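PDB 3P94: GDSL-like Lipase from Parabacteroides distasonis, which probably hydrolyses ester bonds as a serine hydrolase of the SGNH clan, perhaps acting on lysophospholipids. Local coordinates for residues G4-F9 and M62-R67; F9-E14 and R52-Q57; E97-N102 and I141-W146; S121-Y126 and V159-A164. One frame throughout, in Å; residues are numbered along the deposited sequence.

Contact 1: G4-F9 and M62-R67; sequences GDWAQF and MLVRFR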
loop_
_atom_site.group_PDB
_atom_site.type_symbol
_atom_site.label_atom_id
_atom_site.label_comp_id
_atom_site.label_asym_id
_atom_site.label_seq_id
_atom_site.Cartn_x
_atom_site.Cartn_y
_atom_site.Cartn_z
ATOM N N GLY A 4 6.952 -5.416 22.193
ATOM C CA GLY A 4 6.030 -6.325 21.533
ATOM C C GLY A 4 6.455 -6.817 20.169
ATOM O O GLY A 4 7.641 -6.899 19.859
ATOM N N ASP A 5 5.457 -7.167 19.361
ATOM C CA ASP A 5 5.589 -7.700 18.008
ATOM C C ASP A 5 5.707 -6.519 17.013
ATOM O O ASP A 5 4.704 -6.037 16.491
ATOM C CB ASP A 5 4.359 -8.597 17.746
ATOM C CG ASP A 5 4.251 -9.250 16.390
ATOM O OD1 ASP A 5 5.220 -9.148 15.593
ATOM O OD2 ASP A 5 3.190 -9.844 16.107
ATOM N N TRP A 6 6.941 -6.032 16.800
ATOM C CA TRP A 6 7.247 -4.861 15.973
ATOM C C TRP A 6 6.653 -4.938 14.552
ATOM O O TRP A 6 5.998 -3.993 14.116
ATOM C CB TRP A 6 8.771 -4.609 15.919
ATOM C CG TRP A 6 9.175 -3.503 14.995
ATOM C CD1 TRP A 6 9.171 -2.162 15.251
ATOM C CD2 TRP A 6 9.586 -3.653 13.632
ATOM N NE1 TRP A 6 9.532 -1.462 14.119
ATOM C CE2 TRP A 6 9.797 -2.356 13.111
ATOM C CE3 TRP A 6 9.777 -4.764 12.795
ATOM C CZ2 TRP A 6 10.238 -2.143 11.802
ATOM C CZ3 TRP A 6 10.205 -4.555 11.493
ATOM C CH2 TRP A 6 10.420 -3.256 11.004
ATOM N N ALA A 7 6.861 -6.055 13.845
ATOM C CA ALA A 7 6.386 -6.221 12.469
ATOM C C ALA A 7 4.903 -6.629 12.407
ATOM O O ALA A 7 4.324 -6.673 11.323
ATOM C CB ALA A 7 7.237 -7.269 11.780
ATOM N N GLN A 8 4.302 -6.902 13.578
ATOM C CA GLN A 8 2.892 -7.315 13.757
ATOM C C GLN A 8 2.585 -8.593 12.942
ATOM O O GLN A 8 1.612 -8.651 12.191
ATOM C CB GLN A 8 1.922 -6.174 13.424
ATOM C CG GLN A 8 2.008 -5.063 14.452
ATOM C CD GLN A 8 1.343 -3.799 13.989
ATOM O OE1 GLN A 8 1.918 -2.980 13.253
ATOM N NE2 GLN A 8 0.147 -3.566 14.491
ATOM N N PHE A 9 3.430 -9.624 13.123
ATOM C CA PHE A 9 3.254 -10.945 12.496
ATOM C C PHE A 9 1.988 -11.626 13.053
ATOM O O PHE A 9 1.353 -12.422 12.359
ATOM C CB PHE A 9 4.477 -11.837 12.780
ATOM C CG PHE A 9 5.717 -11.593 11.952
ATOM C CD1 PHE A 9 5.794 -12.042 10.645
ATOM C CD2 PHE A 9 6.849 -11.008 12.514
ATOM C CE1 PHE A 9 6.970 -11.891 9.903
ATOM C CE2 PHE A 9 8.024 -10.844 11.767
ATOM C CZ PHE A 9 8.075 -11.281 10.466
HETATM N N MSE A 62 6.632 -3.690 6.710
HETATM C CA MSE A 62 6.099 -4.388 5.561
HETATM C C MSE A 62 7.139 -5.287 4.901
HETATM O O MSE A 62 6.812 -6.437 4.571
HETATM C CB MSE A 62 5.531 -3.375 4.573
HETATM C CG MSE A 62 4.202 -2.842 5.011
HETATM SE SE MSE A 62 3.527 -1.735 3.594
HETATM C CE MSE A 62 2.983 -0.219 4.750
ATOM N N LEU A 63 8.385 -4.804 4.740
ATOM C CA LEU A 63 9.465 -5.614 4.158
ATOM C C LEU A 63 9.731 -6.860 5.041
ATOM O O LEU A 63 9.936 -7.955 4.513
ATOM C CB LEU A 63 10.755 -4.775 3.984
ATOM C CG LEU A 63 12.017 -5.518 3.495
ATOM C CD1 LEU A 63 11.784 -6.212 2.137
ATOM C CD2 LEU A 63 13.204 -4.581 3.400
ATOM N N VAL A 64 9.679 -6.698 6.370
ATOM C CA VAL A 64 9.897 -7.796 7.321
ATOM C C VAL A 64 8.668 -8.764 7.332
ATOM O O VAL A 64 8.846 -9.979 7.335
ATOM C CB VAL A 64 10.245 -7.248 8.728
ATOM C CG1 VAL A 64 10.182 -8.340 9.801
ATOM C CG2 VAL A 64 11.630 -6.604 8.713
ATOM N N ARG A 65 7.450 -8.223 7.288
ATOM C CA ARG A 65 6.187 -8.982 7.279
ATOM C C ARG A 65 5.906 -9.663 5.913
ATOM O O ARG A 65 5.091 -10.587 5.839
ATOM C CB ARG A 65 5.050 -7.991 7.606
ATOM C CG ARG A 65 3.711 -8.624 7.839
ATOM C CD ARG A 65 2.760 -7.692 8.527
ATOM N NE ARG A 65 2.464 -6.441 7.805
ATOM C CZ ARG A 65 1.488 -6.285 6.915
ATOM N NH1 ARG A 65 0.781 -7.329 6.503
ATOM N NH2 ARG A 65 1.223 -5.088 6.416
ATOM N N PHE A 66 6.566 -9.183 4.836
ATOM C CA PHE A 66 6.391 -9.607 3.445
ATOM C C PHE A 66 6.430 -11.116 3.237
ATOM O O PHE A 66 5.629 -11.635 2.463
ATOM C CB PHE A 66 7.451 -8.945 2.540
ATOM C CG PHE A 66 7.020 -8.776 1.104
ATOM C CD1 PHE A 66 6.124 -7.769 0.742
ATOM C CD2 PHE A 66 7.527 -9.599 0.110
ATOM C CE1 PHE A 66 5.722 -7.611 -0.586
ATOM C CE2 PHE A 66 7.128 -9.436 -1.221
ATOM C CZ PHE A 66 6.232 -8.440 -1.558
ATOM N N ARG A 67 7.363 -11.819 3.895
ATOM C CA ARG A 67 7.496 -13.270 3.735
ATOM C C ARG A 67 6.219 -14.026 4.222
ATOM O O ARG A 67 5.724 -14.880 3.499
ATOM C CB ARG A 67 8.758 -13.774 4.446
ATOM C CG ARG A 67 8.974 -15.284 4.372
ATOM C CD ARG A 67 10.449 -15.659 4.499
ATOM N NE ARG A 67 11.265 -14.974 3.497
ATOM C CZ ARG A 67 11.395 -15.361 2.230
ATOM N NH1 ARG A 67 10.817 -16.478 1.807
ATOM N NH2 ARG A 67 12.116 -14.638 1.380
#

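Contact 2: F9-E14 and R52-Q57; sequences FGRYAE and RGISGQ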
loop_
_atom_site.group_PDB
_atom_site.type_symbol
_atom_site.label_atom_id
_atom_site.label_comp_id
_atom_site.label_asym_id
_atom_site.label_seq_id
_atom_site.Cartn_x
_atom_site.Cartn_y
_atom_site.Cartn_z
ATOM N N PHE A 9 3.430 -9.624 13.123
ATOM C CA PHE A 9 3.254 -10.945 12.496
ATOM C C PHE A 9 1.988 -11.626 13.053
ATOM O O PHE A 9 1.353 -12.422 12.359
ATOM C CB PHE A 9 4.477 -11.837 12.780
ATOM C CG PHE A 9 5.717 -11.593 11.952
ATOM C CD1 PHE A 9 5.794 -12.042 10.645
ATOM C CD2 PHE A 9 6.849 -11.008 12.514
ATOM C CE1 PHE A 9 6.970 -11.891 9.903
ATOM C CE2 PHE A 9 8.024 -10.844 11.767
ATOM C CZ PHE A 9 8.075 -11.281 10.466
ATOM N N GLY A 10 1.654 -11.291 14.300
ATOM C CA GLY A 10 0.490 -11.801 15.019
ATOM C C GLY A 10 -0.853 -11.349 14.480
ATOM O O GLY A 10 -1.859 -12.007 14.730
ATOM N N ARG A 11 -0.894 -10.234 13.726
ATOM C CA ARG A 11 -2.150 -9.723 13.171
ATOM C C ARG A 11 -2.803 -10.726 12.194
ATOM O O ARG A 11 -4.010 -10.985 12.312
ATOM C CB ARG A 11 -1.942 -8.360 12.490
ATOM C CG ARG A 11 -3.160 -7.824 11.688
ATOM C CD ARG A 11 -4.314 -7.293 12.543
ATOM N NE ARG A 11 -5.467 -6.949 11.713
ATOM C CZ ARG A 11 -5.642 -5.769 11.124
ATOM N NH1 ARG A 11 -4.762 -4.792 11.305
ATOM N NH2 ARG A 11 -6.711 -5.550 10.372
ATOM N N TYR A 12 -2.026 -11.294 11.254
ATOM C CA TYR A 12 -2.605 -12.219 10.270
ATOM C C TYR A 12 -2.064 -13.651 10.323
ATOM O O TYR A 12 -2.433 -14.453 9.458
ATOM C CB TYR A 12 -2.387 -11.672 8.863
ATOM C CG TYR A 12 -3.164 -10.402 8.584
ATOM C CD1 TYR A 12 -4.555 -10.417 8.504
ATOM C CD2 TYR A 12 -2.507 -9.207 8.317
ATOM C CE1 TYR A 12 -5.274 -9.266 8.205
ATOM C CE2 TYR A 12 -3.214 -8.052 7.999
ATOM C CZ TYR A 12 -4.597 -8.082 7.961
ATOM O OH TYR A 12 -5.298 -6.954 7.650
ATOM N N ALA A 13 -1.218 -13.990 11.320
ATOM C CA ALA A 13 -0.641 -15.340 11.438
ATOM C C ALA A 13 -1.733 -16.439 11.375
ATOM O O ALA A 13 -1.585 -17.402 10.629
ATOM C CB ALA A 13 0.151 -15.462 12.731
ATOM N N GLU A 14 -2.848 -16.252 12.108
ATOM C CA GLU A 14 -3.957 -17.202 12.158
ATOM C C GLU A 14 -4.760 -17.202 10.863
ATOM O O GLU A 14 -5.066 -18.279 10.342
ATOM C CB GLU A 14 -4.867 -16.928 13.372
ATOM C CG GLU A 14 -4.255 -17.358 14.694
ATOM C CD GLU A 14 -3.839 -18.817 14.791
ATOM O OE1 GLU A 14 -4.606 -19.700 14.345
ATOM O OE2 GLU A 14 -2.731 -19.072 15.312
ATOM N N ARG A 52 -4.196 -7.671 3.444
ATOM C CA ARG A 52 -3.104 -7.760 4.408
ATOM C C ARG A 52 -2.603 -6.359 4.813
ATOM O O ARG A 52 -1.425 -6.178 5.125
ATOM C CB ARG A 52 -1.965 -8.663 3.875
ATOM C CG ARG A 52 -2.313 -10.174 3.836
ATOM C CD ARG A 52 -2.542 -10.731 5.244
ATOM N NE ARG A 52 -2.942 -12.138 5.289
ATOM C CZ ARG A 52 -4.200 -12.561 5.346
ATOM N NH1 ARG A 52 -5.202 -11.696 5.324
ATOM N NH2 ARG A 52 -4.467 -13.856 5.411
ATOM N N GLY A 53 -3.528 -5.396 4.872
ATOM C CA GLY A 53 -3.218 -4.041 5.320
ATOM C C GLY A 53 -3.141 -3.970 6.835
ATOM O O GLY A 53 -3.915 -4.645 7.513
ATOM N N ILE A 54 -2.178 -3.214 7.384
ATOM C CA ILE A 54 -2.048 -3.038 8.845
ATOM C C ILE A 54 -1.848 -1.560 9.155
ATOM O O ILE A 54 -0.832 -0.975 8.748
ATOM C CB ILE A 54 -0.938 -3.903 9.508
ATOM C CG1 ILE A 54 -1.237 -5.414 9.369
ATOM C CG2 ILE A 54 -0.819 -3.542 11.015
ATOM C CD1 ILE A 54 -0.191 -6.369 10.005
ATOM N N SER A 55 -2.798 -0.974 9.920
ATOM C CA SER A 55 -2.754 0.429 10.316
ATOM C C SER A 55 -1.406 0.844 10.916
ATOM O O SER A 55 -0.835 0.098 11.703
ATOM C CB SER A 55 -3.854 0.730 11.323
ATOM O OG SER A 55 -5.118 0.606 10.696
ATOM N N GLY A 56 -0.938 2.031 10.515
ATOM C CA GLY A 56 0.282 2.662 11.009
ATOM C C GLY A 56 1.618 2.130 10.531
ATOM O O GLY A 56 2.656 2.700 10.883
ATOM N N GLN A 57 1.619 1.057 9.730
ATOM C CA GLN A 57 2.865 0.441 9.282
ATOM C C GLN A 57 3.603 1.261 8.228
ATOM O O GLN A 57 2.985 1.923 7.391
ATOM C CB GLN A 57 2.619 -0.971 8.745
ATOM C CG GLN A 57 2.319 -1.969 9.857
ATOM C CD GLN A 57 2.856 -3.352 9.581
ATOM O OE1 GLN A 57 3.028 -3.765 8.432
ATOM N NE2 GLN A 57 3.163 -4.093 10.646
#

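Contact 3: E97-N102 and I141-W146; sequences ENVFGN and IQLNKW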
loop_
_atom_site.group_PDB
_atom_site.type_symbol
_atom_site.label_atom_id
_atom_site.label_comp_id
_atom_site.label_asym_id
_atom_site.label_seq_id
_atom_site.Cartn_x
_atom_site.Cartn_y
_atom_site.Cartn_z
ATOM N N GLU A 97 14.803 8.197 0.107
ATOM C CA GLU A 97 15.506 7.226 -0.743
ATOM C C GLU A 97 15.484 5.819 -0.120
ATOM O O GLU A 97 15.441 4.828 -0.849
ATOM C CB GLU A 97 16.965 7.670 -0.991
ATOM C CG GLU A 97 17.100 8.849 -1.949
ATOM C CD GLU A 97 17.060 10.257 -1.375
ATOM O OE1 GLU A 97 16.510 10.452 -0.267
ATOM O OE2 GLU A 97 17.562 11.177 -2.061
ATOM N N ASN A 98 15.508 5.731 1.221
ATOM C CA ASN A 98 15.504 4.472 1.956
ATOM C C ASN A 98 14.092 3.882 2.027
ATOM O O ASN A 98 13.946 2.658 2.105
ATOM C CB ASN A 98 16.130 4.659 3.341
ATOM C CG ASN A 98 17.616 4.945 3.279
ATOM O OD1 ASN A 98 18.333 4.493 2.386
ATOM N ND2 ASN A 98 18.113 5.692 4.236
ATOM N N VAL A 99 13.059 4.748 1.946
ATOM C CA VAL A 99 11.645 4.353 1.862
ATOM C C VAL A 99 11.478 3.649 0.510
ATOM O O VAL A 99 10.961 2.527 0.448
ATOM C CB VAL A 99 10.701 5.578 2.007
ATOM C CG1 VAL A 99 9.233 5.179 1.828
ATOM C CG2 VAL A 99 10.924 6.296 3.341
ATOM N N PHE A 100 11.996 4.292 -0.561
ATOM C CA PHE A 100 11.992 3.747 -1.914
ATOM C C PHE A 100 12.756 2.408 -1.953
ATOM O O PHE A 100 12.290 1.473 -2.595
ATOM C CB PHE A 100 12.598 4.755 -2.907
ATOM C CG PHE A 100 12.757 4.218 -4.313
ATOM C CD1 PHE A 100 11.648 3.870 -5.069
ATOM C CD2 PHE A 100 14.021 4.049 -4.873
ATOM C CE1 PHE A 100 11.801 3.353 -6.362
ATOM C CE2 PHE A 100 14.171 3.542 -6.173
ATOM C CZ PHE A 100 13.059 3.206 -6.907
ATOM N N GLY A 101 13.899 2.345 -1.260
ATOM C CA GLY A 101 14.743 1.155 -1.179
ATOM C C GLY A 101 14.018 -0.049 -0.614
ATOM O O GLY A 101 14.196 -1.167 -1.107
ATOM N N ASN A 102 13.183 0.169 0.419
ATOM C CA ASN A 102 12.361 -0.876 1.025
ATOM C C ASN A 102 11.352 -1.417 0.008
ATOM O O ASN A 102 11.118 -2.630 -0.036
ATOM C CB ASN A 102 11.628 -0.349 2.252
ATOM C CG ASN A 102 12.450 -0.290 3.507
ATOM O OD1 ASN A 102 13.454 -0.972 3.659
ATOM N ND2 ASN A 102 12.001 0.484 4.463
ATOM N N ILE A 141 4.849 13.267 -3.912
ATOM C CA ILE A 141 5.084 13.434 -5.347
ATOM C C ILE A 141 6.485 12.914 -5.715
ATOM O O ILE A 141 6.597 12.212 -6.715
ATOM C CB ILE A 141 4.834 14.912 -5.798
ATOM C CG1 ILE A 141 3.309 15.198 -5.832
ATOM C CG2 ILE A 141 5.475 15.230 -7.164
ATOM C CD1 ILE A 141 2.940 16.628 -5.628
ATOM N N GLN A 142 7.527 13.224 -4.904
ATOM C CA GLN A 142 8.895 12.764 -5.183
ATOM C C GLN A 142 8.985 11.230 -5.128
ATOM O O GLN A 142 9.535 10.612 -6.048
ATOM C CB GLN A 142 9.924 13.402 -4.229
ATOM C CG GLN A 142 11.374 12.915 -4.460
ATOM C CD GLN A 142 11.900 13.275 -5.828
ATOM O OE1 GLN A 142 12.383 14.374 -6.046
ATOM N NE2 GLN A 142 11.802 12.367 -6.789
ATOM N N LEU A 143 8.431 10.629 -4.067
ATOM C CA LEU A 143 8.422 9.173 -3.902
ATOM C C LEU A 143 7.693 8.512 -5.071
ATOM O O LEU A 143 8.208 7.533 -5.602
ATOM C CB LEU A 143 7.789 8.767 -2.555
ATOM C CG LEU A 143 7.722 7.248 -2.228
ATOM C CD1 LEU A 143 9.111 6.553 -2.341
ATOM C CD2 LEU A 143 7.178 7.037 -0.838
ATOM N N ASN A 144 6.531 9.065 -5.494
ATOM C CA ASN A 144 5.748 8.521 -6.609
ATOM C C ASN A 144 6.505 8.580 -7.927
ATOM O O ASN A 144 6.348 7.679 -8.741
ATOM C CB ASN A 144 4.405 9.228 -6.743
ATOM C CG ASN A 144 3.396 8.795 -5.708
ATOM O OD1 ASN A 144 3.584 7.783 -5.023
ATOM N ND2 ASN A 144 2.293 9.531 -5.588
ATOM N N LYS A 145 7.352 9.617 -8.118
ATOM C CA LYS A 145 8.173 9.770 -9.314
ATOM C C LYS A 145 9.148 8.601 -9.407
ATOM O O LYS A 145 9.297 8.011 -10.479
ATOM C CB LYS A 145 8.918 11.118 -9.285
ATOM C CG LYS A 145 9.393 11.574 -10.639
ATOM C CD LYS A 145 10.342 12.756 -10.527
ATOM C CE LYS A 145 11.000 13.043 -11.860
ATOM N NZ LYS A 145 12.132 13.996 -11.719
ATOM N N TRP A 146 9.780 8.252 -8.268
ATOM C CA TRP A 146 10.730 7.138 -8.164
ATOM C C TRP A 146 10.038 5.793 -8.370
ATOM O O TRP A 146 10.565 4.955 -9.113
ATOM C CB TRP A 146 11.446 7.156 -6.812
ATOM C CG TRP A 146 12.396 8.304 -6.638
ATOM C CD1 TRP A 146 13.048 8.999 -7.619
ATOM C CD2 TRP A 146 12.818 8.873 -5.394
ATOM N NE1 TRP A 146 13.858 9.954 -7.064
ATOM C CE2 TRP A 146 13.730 9.906 -5.695
ATOM C CE3 TRP A 146 12.515 8.606 -4.050
ATOM C CZ2 TRP A 146 14.345 10.670 -4.700
ATOM C CZ3 TRP A 146 13.129 9.360 -3.067
ATOM C CH2 TRP A 146 14.050 10.360 -3.393
#

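Contact 4: S121-Y126 and V159-A164; sequences SVLPAY and VDYHSA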
loop_
_atom_site.group_PDB
_atom_site.type_symbol
_atom_site.label_atom_id
_atom_site.label_comp_id
_atom_site.label_asym_id
_atom_site.label_seq_id
_atom_site.Cartn_x
_atom_site.Cartn_y
_atom_site.Cartn_z
ATOM N N SER A 121 0.547 4.408 -6.508
ATOM C CA SER A 121 0.968 5.757 -6.156
ATOM C C SER A 121 0.561 6.020 -4.730
ATOM O O SER A 121 -0.579 5.711 -4.369
ATOM C CB SER A 121 0.262 6.768 -7.057
ATOM O OG SER A 121 -1.132 6.779 -6.784
ATOM N N VAL A 122 1.455 6.603 -3.925
ATOM C CA VAL A 122 1.109 7.015 -2.565
ATOM C C VAL A 122 0.008 8.073 -2.740
ATOM O O VAL A 122 0.092 8.900 -3.660
ATOM C CB VAL A 122 2.350 7.526 -1.775
ATOM C CG1 VAL A 122 1.957 8.048 -0.394
ATOM C CG2 VAL A 122 3.405 6.428 -1.645
ATOM N N LEU A 123 -1.061 7.988 -1.930
ATOM C CA LEU A 123 -2.181 8.917 -2.040
ATOM C C LEU A 123 -1.754 10.365 -1.712
ATOM O O LEU A 123 -0.815 10.575 -0.930
ATOM C CB LEU A 123 -3.335 8.485 -1.128
ATOM C CG LEU A 123 -4.478 7.688 -1.769
ATOM C CD1 LEU A 123 -3.982 6.425 -2.457
ATOM C CD2 LEU A 123 -5.532 7.323 -0.742
ATOM N N PRO A 124 -2.447 11.373 -2.296
ATOM C CA PRO A 124 -2.147 12.768 -1.931
ATOM C C PRO A 124 -2.391 12.997 -0.435
ATOM O O PRO A 124 -3.268 12.365 0.156
ATOM C CB PRO A 124 -3.138 13.581 -2.772
ATOM C CG PRO A 124 -3.655 12.661 -3.797
ATOM C CD PRO A 124 -3.594 11.296 -3.227
ATOM N N ALA A 125 -1.561 13.833 0.185
ATOM C CA ALA A 125 -1.679 14.223 1.588
ATOM C C ALA A 125 -1.053 15.586 1.751
ATOM O O ALA A 125 0.114 15.771 1.412
ATOM C CB ALA A 125 -1.021 13.210 2.510
ATOM N N TYR A 126 -1.834 16.543 2.249
ATOM C CA TYR A 126 -1.355 17.908 2.465
ATOM C C TYR A 126 -0.802 18.079 3.882
ATOM O O TYR A 126 0.103 18.890 4.093
ATOM C CB TYR A 126 -2.492 18.910 2.208
ATOM C CG TYR A 126 -2.078 20.356 2.369
ATOM C CD1 TYR A 126 -1.273 20.981 1.421
ATOM C CD2 TYR A 126 -2.526 21.114 3.449
ATOM C CE1 TYR A 126 -0.906 22.318 1.554
ATOM C CE2 TYR A 126 -2.169 22.449 3.592
ATOM C CZ TYR A 126 -1.359 23.049 2.641
ATOM O OH TYR A 126 -0.995 24.363 2.777
ATOM N N VAL A 159 -0.244 1.919 -10.564
ATOM C CA VAL A 159 -1.629 2.323 -10.317
ATOM C C VAL A 159 -1.601 3.774 -9.851
ATOM O O VAL A 159 -1.147 4.057 -8.734
ATOM C CB VAL A 159 -2.318 1.367 -9.297
ATOM C CG1 VAL A 159 -3.705 1.853 -8.913
ATOM C CG2 VAL A 159 -2.394 -0.050 -9.841
ATOM N N ASP A 160 -2.070 4.694 -10.709
ATOM C CA ASP A 160 -2.032 6.113 -10.388
ATOM C C ASP A 160 -3.320 6.608 -9.702
ATOM O O ASP A 160 -4.148 7.327 -10.294
ATOM C CB ASP A 160 -1.709 6.950 -11.633
ATOM C CG ASP A 160 -1.284 8.387 -11.351
ATOM O OD1 ASP A 160 -1.207 8.767 -10.160
ATOM O OD2 ASP A 160 -1.002 9.115 -12.314
ATOM N N TYR A 161 -3.429 6.299 -8.405
ATOM C CA TYR A 161 -4.517 6.822 -7.581
ATOM C C TYR A 161 -4.390 8.334 -7.422
ATOM O O TYR A 161 -5.395 9.042 -7.411
ATOM C CB TYR A 161 -4.464 6.221 -6.166
ATOM C CG TYR A 161 -4.703 4.739 -6.008
ATOM C CD1 TYR A 161 -5.726 4.102 -6.702
ATOM C CD2 TYR A 161 -4.024 4.008 -5.038
ATOM C CE1 TYR A 161 -6.013 2.754 -6.488
ATOM C CE2 TYR A 161 -4.307 2.667 -4.809
ATOM C CZ TYR A 161 -5.304 2.044 -5.534
ATOM O OH TYR A 161 -5.576 0.722 -5.305
ATOM N N HIS A 162 -3.140 8.802 -7.219
ATOM C CA HIS A 162 -2.763 10.186 -6.910
ATOM C C HIS A 162 -3.327 11.204 -7.913
ATOM O O HIS A 162 -3.976 12.157 -7.479
ATOM C CB HIS A 162 -1.223 10.318 -6.807
ATOM C CG HIS A 162 -0.771 11.617 -6.200
ATOM N ND1 HIS A 162 -0.782 12.797 -6.925
ATOM C CD2 HIS A 162 -0.315 11.878 -4.951
ATOM C CE1 HIS A 162 -0.345 13.736 -6.095
ATOM N NE2 HIS A 162 -0.042 13.234 -4.901
ATOM N N SER A 163 -3.106 11.013 -9.234
ATOM C CA SER A 163 -3.615 11.952 -10.240
ATOM C C SER A 163 -5.151 12.010 -10.268
ATOM O O SER A 163 -5.724 13.077 -10.529
ATOM C CB SER A 163 -3.088 11.601 -11.626
ATOM O OG SER A 163 -1.671 11.671 -11.640
ATOM N N ALA A 164 -5.808 10.875 -9.981
ATOM C CA ALA A 164 -7.268 10.761 -9.972
ATOM C C ALA A 164 -7.921 11.385 -8.731
ATOM O O ALA A 164 -9.119 11.676 -8.762
ATOM C CB ALA A 164 -7.664 9.298 -10.055
#

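Contact 1: G4-F9 and M62-R67
Val64 and Arg65 of helix 59-71, in this flavodoxin-like alpha/beta fold, receive Trp6, Ala7 and Phe9 from the N-terminal loop, which folds into a type I beta turn from Asp5 to Gln8. The side chain of Arg65 passes close by the backbone of that turn. Its CB and CG both skirt Ala7 O, and CD comes nearer, 3.4 Å from Ala7 O, with Gln8 O a little farther off. A bend at chi3 (60°) places NE, which bonds to Gln57 OE1, while Gln57 NE2 donates to Ala7 O, so one amide serves both the arginine and the turn. At the tip, NH1 forms a salt bridge with Asp69 and also bonds to Arg52 O. A long, multiply donating arginine suits this buried place, its aliphatic part packing and its end bonding. Val64, branched at CB, reaches two ways: CG1 lies 3.7 Å from Ala7 CB and 3.7 Å from Phe9 CZ, whereas CG2 meets Trp6 CZ3 at 3.7 Å, at the edge of the indole. The small methyl of Ala7 lets the turn approach the helix closely. Trp6 NE1 is taken up by Asn91. Phe9 CZ also comes within 3.5 Å of Val64 O, and the backbone N of Phe9 donates to Asp5 OD1 (3.1 Å, 155°), met on the syn side of the carboxylate.

Contact 2: F9-E14 and R52-Q57
Tyr12 fills the space between Arg52 and Ile54 at the end of strand 49-53, an outermost strand of the parallel sheet in this flavodoxin-like fold, and carries most of the contact with the loop that leads into helix 13-16. The hydrogen bond comes from the phenol: Tyr12 OH donates to Gly53 O at 2.7 Å, with the carbonyl oxygen in the plane of the ring at its edge. Stacking comes from Arg52, whose guanidinium lies flat on the tyrosine, centres 4.4 Å apart and planes at 11°. The chain of Arg52 bends at chi2 (-65°), which places CD over the same ring for a CH-pi contact, 3.6 Å from the centroid of Tyr12. Arg52 NE is also bonded to Asn16, which steadies the stacked group. Apolar packing completes the set. Ile54 CG1 touches Tyr12 CE2 at 3.6 Å, and Ile54 CD1 lies 3.6 Å from Arg11 CB, the two side chains sliding past each other in opposite directions. The methylenes of Arg11 thus do hydrophobic work while its charged end forms a salt bridge with Asp34, whose other oxygen accepts from Ser55 N. A tyrosine suits this buried site because its flat faces pack and its hydroxyl satisfies a main-chain carbonyl. Arg11 CG lies 3.6 Å above the plane of the Tyr12 ring, toward its rim, on the face opposite Arg52 CD.

Contact 3: E97-N102 and I141-W146
Phe100 and Trp146 form the middle of this helix pair, with CB of Trp146 over one face of the Phe100 ring, 3.9 Å from its centroid. The phenyl CE1 also comes 3.4 Å from Trp146 O. Beside them Leu143 CD1 packs on Phe100 CB, and Leu143 CD2 meets Val99 CG1 at 3.8 Å, the two aliphatic chains crossing at about a right angle. The indole reaches past Phe100, and its CZ3 lies 3.8 Å from Glu97 N. Chi1 of 174° sets CG of Phe100 anti to the backbone N, and a phenylalanine suits the place because its flat face takes Trp146 CB, while its CB still reaches Leu143. An alanine in place of Phe100 would probably open a gap beside Trp146 CB and O, leaving that CB without the ring face it lies on, though the contacts of CB with Leu143 CD1 and Trp146 CE3 would stay. Farther out, Leu96 touches Trp146 and Val122 touches Leu143, while Thr59 and Ile94 meet Val99. The axes of the two segments are 10.2 Å apart at closest approach and cross at -40°. Helices 96-112 and 137-153 precede and follow strand 116-120, so the pair joins successive helices of the alpha/beta fold, with helix 59-71 beyond Val99 and Asn102.

Contact 4: S121-Y126 and V159-A164
Ser121 OG is gripped from the helix start: His162 N donates to it at 2.9 Å (160°), and the hydroxyl in turn gives a weak bond to Val159 O at 3.3 Å. This is the end of two neighbouring parallel strands of the flavodoxin-like sheet, 116-120 and 157-159, where the second runs straight into helix 161-165. The backbone pairing continues into the loop, Ser121 N donating to Val159 O at 2.8 Å and 173°. With chi1 at 67°, OG stands between its own backbone N and carbonyl carbon, and a small hydroxyl residue suits a tight place at a helix N-terminus. Asp160 is the N-cap: its OD1 accepts from Ser163 N at 3.1 Å, and its OD2 accepts from Ser163 OG at 2.7 Å. An alanine at Asp160 would probably leave Ser163 N and OG without these acceptors and allow the first turn of the helix to fray. Apolar packing adds to the polar bonds. Leu123 CD1 meets Tyr161 CD2 at 3.5 Å; Val159 CG1 lies over one face of the tyrosine ring, toward its rim, and Met191 and Val195 of helix 185-202 also touch this side chain. The side chain of Leu123 comes close to the residues that probably form the catalytic triad, but makes no contact with them. Pro124, rigid and without an N-H, slides past His162 in the opposite direction, its CG over one face of the imidazole, 3.8 Å from the centroid. At the ring edge and in its plane, Val122 O comes 3.3 Å from His162 CD2.

Overall arrangement
Contacts 1 and 2 lie about 8 Å apart between centres, share Phe9, and bring the N-terminal loop onto strand 49-53 and helix 59-71, which follow each other in the chain. Contacts 3 and 4 come later, their centres about 13 Å apart, and alternate along the sequence: the segments of contact 3 lie before and after strand 116-120, those of contact 4 before and after helix 137-153, and Asn144 of contact 3 bonds to Val122 of contact 4. Contacts 2 and 4, about 23 Å apart between centres and on opposite sides of the chain's centre, sit at the ends of the outermost strands, 49-53 and 157-159. Leu63 of contact 1 touches Asn102 of contact 3, linking helices 59-71 and 96-112 within one compact alpha/beta domain.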